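Long-range contacts in ethyl acetate hydrolase (Pseudomonas veronii, PDB 5EFZ), which hydrolyses ethyl acetate to ethanol and acetate, an esterase step in the bacterial breakdown of short-chain methyl ketones such as 2-butanone: residues V147-S151 against A173-T177; I302-F308 against L328-H334. All coordinates share one frame. Numbering follows the deposited sequence.

Contact 1 (V147-S151 against A173-T177). With ACT (acetate ion), chain O.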
# COMPACT_ATOMS: atom_id res chain seq x y z
N VAL A 147 14.67 20.86 -16.22
CA VAL A 147 13.33 20.31 -16.17
C VAL A 147 13.19 19.61 -14.81
O VAL A 147 14.03 18.81 -14.43
CB VAL A 147 13.07 19.33 -17.31
CG1 VAL A 147 11.63 18.82 -17.21
CG2 VAL A 147 13.26 20.05 -18.69
N VAL A 148 12.16 19.96 -14.06
CA VAL A 148 11.98 19.36 -12.73
C VAL A 148 10.50 19.10 -12.47
O VAL A 148 9.65 19.96 -12.71
CB VAL A 148 12.58 20.26 -11.60
CG1 VAL A 148 12.04 21.72 -11.66
CG2 VAL A 148 12.38 19.61 -10.18
N GLY A 149 10.19 17.90 -11.95
CA GLY A 149 8.82 17.61 -11.58
C GLY A 149 8.78 16.42 -10.65
O GLY A 149 9.77 15.70 -10.53
N GLY A 150 7.64 16.23 -9.99
CA GLY A 150 7.48 15.12 -9.07
C GLY A 150 6.40 14.18 -9.57
O GLY A 150 5.40 14.63 -10.14
N SER A 151 6.64 12.90 -9.34
CA SER A 151 5.74 11.80 -9.72
C SER A 151 5.38 11.84 -11.22
O SER A 151 6.26 11.60 -12.03
CB SER A 151 4.50 11.79 -8.85
OG SER A 151 3.85 10.53 -9.01
N ALA A 173 14.36 14.51 -11.33
CA ALA A 173 13.20 13.61 -11.30
C ALA A 173 12.89 13.24 -9.88
O ALA A 173 13.60 12.41 -9.28
CB ALA A 173 13.45 12.37 -12.13
N ILE A 174 11.88 13.89 -9.31
CA ILE A 174 11.52 13.67 -7.91
C ILE A 174 10.38 12.66 -7.79
O ILE A 174 9.33 12.84 -8.41
CB ILE A 174 11.07 14.97 -7.25
CG1 ILE A 174 12.13 16.09 -7.44
CG2 ILE A 174 10.82 14.72 -5.77
CD1 ILE A 174 11.54 17.48 -7.22
N ALA A 175 10.61 11.60 -7.02
CA ALA A 175 9.58 10.64 -6.69
C ALA A 175 8.82 10.13 -7.93
O ALA A 175 7.59 10.12 -7.98
CB ALA A 175 8.62 11.26 -5.67
N GLY A 176 9.56 9.65 -8.92
CA GLY A 176 8.91 9.05 -10.08
C GLY A 176 9.90 8.27 -10.92
O GLY A 176 11.13 8.38 -10.73
N THR A 177 9.40 7.45 -11.84
CA THR A 177 10.29 6.61 -12.65
C THR A 177 10.15 6.90 -14.14
O THR A 177 9.18 7.55 -14.60
CB THR A 177 9.99 5.11 -12.44
OG1 THR A 177 8.60 4.90 -12.65
CG2 THR A 177 10.33 4.67 -11.00
C ACT O . 1.33 12.18 -8.41
O ACT O . 1.70 11.07 -7.92
OXT ACT O . 1.60 12.39 -9.65
CH3 ACT O . 0.65 13.19 -7.56

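Contact 2 (I302-F308 against L328-H334). With ACT (acetate ion), chain O.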
# COMPACT_ATOMS: atom_id res chain seq x y z
N ILE A 302 11.67 9.68 -2.77
CA ILE A 302 11.41 10.02 -1.38
C ILE A 302 11.57 8.73 -0.60
O ILE A 302 11.06 7.70 -1.03
CB ILE A 302 10.02 10.65 -1.21
CG1 ILE A 302 10.03 12.05 -1.89
CG2 ILE A 302 9.58 10.70 0.30
CD1 ILE A 302 8.65 12.70 -2.06
N SER A 303 12.33 8.78 0.50
CA SER A 303 12.76 7.57 1.20
C SER A 303 11.62 6.60 1.54
O SER A 303 11.77 5.37 1.37
CB SER A 303 13.53 7.95 2.49
OG SER A 303 12.71 8.70 3.39
N HIS A 304 10.47 7.13 1.99
CA HIS A 304 9.39 6.27 2.46
C HIS A 304 8.22 6.21 1.46
O HIS A 304 7.11 5.82 1.82
CB HIS A 304 8.89 6.75 3.86
CG HIS A 304 9.86 6.48 4.97
ND1 HIS A 304 11.13 7.05 5.03
CD2 HIS A 304 9.79 5.66 6.04
CE1 HIS A 304 11.75 6.62 6.10
NE2 HIS A 304 10.96 5.77 6.75
N ASP A 305 8.47 6.59 0.21
CA ASP A 305 7.48 6.44 -0.87
C ASP A 305 7.11 4.95 -1.03
O ASP A 305 7.98 4.11 -1.25
CB ASP A 305 8.05 7.03 -2.19
CG ASP A 305 7.00 7.21 -3.28
OD1 ASP A 305 6.09 6.35 -3.42
OD2 ASP A 305 7.09 8.24 -4.00
N GLN A 306 5.82 4.63 -0.90
CA GLN A 306 5.34 3.27 -0.99
C GLN A 306 5.23 2.71 -2.40
O GLN A 306 5.06 1.49 -2.54
CB GLN A 306 3.98 3.18 -0.32
CG GLN A 306 3.99 3.68 1.11
CD GLN A 306 4.93 2.90 2.00
OE1 GLN A 306 4.87 1.67 2.04
NE2 GLN A 306 5.81 3.62 2.72
N PHE A 307 5.24 3.54 -3.43
CA PHE A 307 5.03 2.97 -4.76
C PHE A 307 5.99 3.43 -5.84
O PHE A 307 6.13 2.74 -6.86
CB PHE A 307 3.55 3.18 -5.22
CG PHE A 307 3.10 4.59 -5.27
CD1 PHE A 307 3.15 5.29 -6.47
CD2 PHE A 307 2.56 5.20 -4.16
CE1 PHE A 307 2.72 6.60 -6.54
CE2 PHE A 307 2.12 6.50 -4.22
CZ PHE A 307 2.20 7.20 -5.42
N PHE A 308 6.69 4.54 -5.63
CA PHE A 308 7.85 4.84 -6.47
C PHE A 308 9.06 4.67 -5.54
O PHE A 308 9.48 5.63 -4.92
CB PHE A 308 7.79 6.27 -7.05
CG PHE A 308 6.90 6.43 -8.25
CD1 PHE A 308 7.13 5.70 -9.41
CD2 PHE A 308 5.87 7.36 -8.24
CE1 PHE A 308 6.32 5.87 -10.54
CE2 PHE A 308 5.05 7.56 -9.36
CZ PHE A 308 5.28 6.82 -10.51
N LEU A 328 15.48 11.91 -1.15
CA LEU A 328 14.97 12.87 -0.18
C LEU A 328 14.52 12.09 1.05
O LEU A 328 13.76 11.14 0.93
CB LEU A 328 13.79 13.64 -0.76
CG LEU A 328 14.18 14.49 -1.97
CD1 LEU A 328 12.92 15.04 -2.59
CD2 LEU A 328 15.08 15.65 -1.50
N ARG A 329 14.97 12.49 2.23
CA ARG A 329 14.66 11.71 3.44
C ARG A 329 13.38 12.27 4.01
O ARG A 329 13.36 13.41 4.48
CB ARG A 329 15.80 11.80 4.47
CG ARG A 329 17.10 11.16 3.98
CD ARG A 329 18.33 11.57 4.79
NE ARG A 329 19.46 10.82 4.25
CZ ARG A 329 20.11 9.85 4.88
NH1 ARG A 329 19.81 9.54 6.13
NH2 ARG A 329 21.09 9.21 4.27
N SER A 330 12.29 11.50 3.95
CA SER A 330 11.04 11.97 4.52
C SER A 330 10.10 10.81 4.81
O SER A 330 9.77 10.04 3.91
CB SER A 330 10.33 12.94 3.55
OG SER A 330 9.07 13.29 4.10
N ILE A 331 9.65 10.70 6.06
CA ILE A 331 8.67 9.66 6.37
C ILE A 331 7.29 10.03 5.82
O ILE A 331 6.34 9.23 5.93
CB ILE A 331 8.57 9.41 7.89
CG1 ILE A 331 8.07 10.66 8.62
CG2 ILE A 331 9.94 8.92 8.46
CD1 ILE A 331 7.72 10.42 10.05
N ASP A 332 7.14 11.23 5.23
CA ASP A 332 5.83 11.61 4.67
C ASP A 332 5.58 10.83 3.38
O ASP A 332 4.47 10.79 2.88
CB ASP A 332 5.71 13.12 4.40
CG ASP A 332 5.58 13.95 5.67
OD1 ASP A 332 5.99 13.48 6.76
OD2 ASP A 332 5.09 15.09 5.60
N GLY A 333 6.62 10.21 2.83
CA GLY A 333 6.39 9.34 1.68
C GLY A 333 5.97 10.14 0.46
O GLY A 333 6.27 11.33 0.31
N HIS A 334 5.20 9.48 -0.41
CA HIS A 334 4.92 10.09 -1.70
C HIS A 334 4.30 11.49 -1.60
O HIS A 334 4.71 12.44 -2.32
CB HIS A 334 4.00 9.17 -2.49
CG HIS A 334 3.87 9.59 -3.92
ND1 HIS A 334 4.87 9.36 -4.85
CD2 HIS A 334 2.89 10.27 -4.58
CE1 HIS A 334 4.49 9.84 -6.03
NE2 HIS A 334 3.29 10.40 -5.89
C ACT O . 1.33 12.18 -8.41
O ACT O . 1.70 11.07 -7.92
OXT ACT O . 1.60 12.39 -9.65
CH3 ACT O . 0.65 13.19 -7.56

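Contact 1 (V147-S151 against A173-T177)
Two neighbouring parallel strands of the central sheet, 146-150 and 170-174, run out together here, and the backbone does most of the bonding. Ile174 N donates to Gly149 O at 3.0 Å, and Ile174 O accepts from Ser151 N at 2.8 Å, so both polar backbone atoms of Ile174 are satisfied by residues flanking Gly150, its bridge partner. Ile174 O also lies 3.0 Å from Gly150 CA, a CA-H...O contact, and Ala175 O makes another with Ser151 CA, again at 3.0 Å. On the outer edges, Val148 pairs with Leu63, and Ala173 with Tyr298 and Met300. Val148 CG2 meets Ile174 CD1 at 3.7 Å, an apolar contact between two branched side chains, suited to a buried place in the sheet. Glycine suits position 150, where Gly150 with a CB would put it 3.6 Å from Ile174 O. Gly149 opens the GxSxG nucleophile elbow of α/β hydrolases, in which Ser151 takes a strained phi/psi of 54/-114°. Its CA-CB bond points away from 173-177, and Ser151 OG donates to O of an acetate, probably from the crystallisation liquor, at a very short 2.5 Å. Backbone bonding thus fixes the turn while the inferred nucleophile faces the pocket.

Contact 2 (I302-F308 against L328-H334)
Ile302 starts the contact just past strand 296-300, bridged to Leu328; Ile302 CG1 packs on Leu328 CD1 at 4.2 Å, apolar chains suited to a buried site against Met344 of helix 342-356. Ser303 N donates to Leu328 O (2.8 Å), and the small hydroxyl Ser303 OG accepts from Ser330 N (2.9 Å), within a type I turn from Ile302 to Asp305. One face of the flat His304 ring is covered by Ile331, whose CG2 makes a CH-pi contact 3.8 Å from the centroid. Asp305 is the inferred acid of the α/β-hydrolase Ser-His-Asp triad: Asp305 OD2 accepts from His334 ND1 at 2.6 Å, and OD1 forms an Asx turn with Phe307 N, extended to an Asx motif by Phe308 N (both 2.9 Å). At Gly333, a CB would come to 3.1 Å from His304 O, and positive phi also favours glycine. Phe307 and Phe308 form an aromatic cluster with His334, flat apolar rings packing against the imidazole (Phe307 CZ to His334 CD2, 3.3 Å) while its ND1 and NE2 bond Asp305 and the acetate.

From the N terminus, the chain first meets contact 1, which closes a beta-alpha-beta unit: strands 146-150 and 170-174 lie side by side, with helix 152-163 as the crossover on the sheet, once 173-177 returns to 147-151. Only afterwards, past the helices between 182 and 290 and strand 296-300, does contact 2 open; it closes the loop through helix 310-317 and strand 324-325. The two are therefore in series, neither nested nor crossed, with centres about 13 Å apart. They nonetheless meet at the inferred active site: Ser151 OG lies 3.1 Å from His334 CE1, Phe308 CD2 packs 3.3 Å from Ala175 O, and one acetate ion is hydrogen-bonded by both Ser151 and His334.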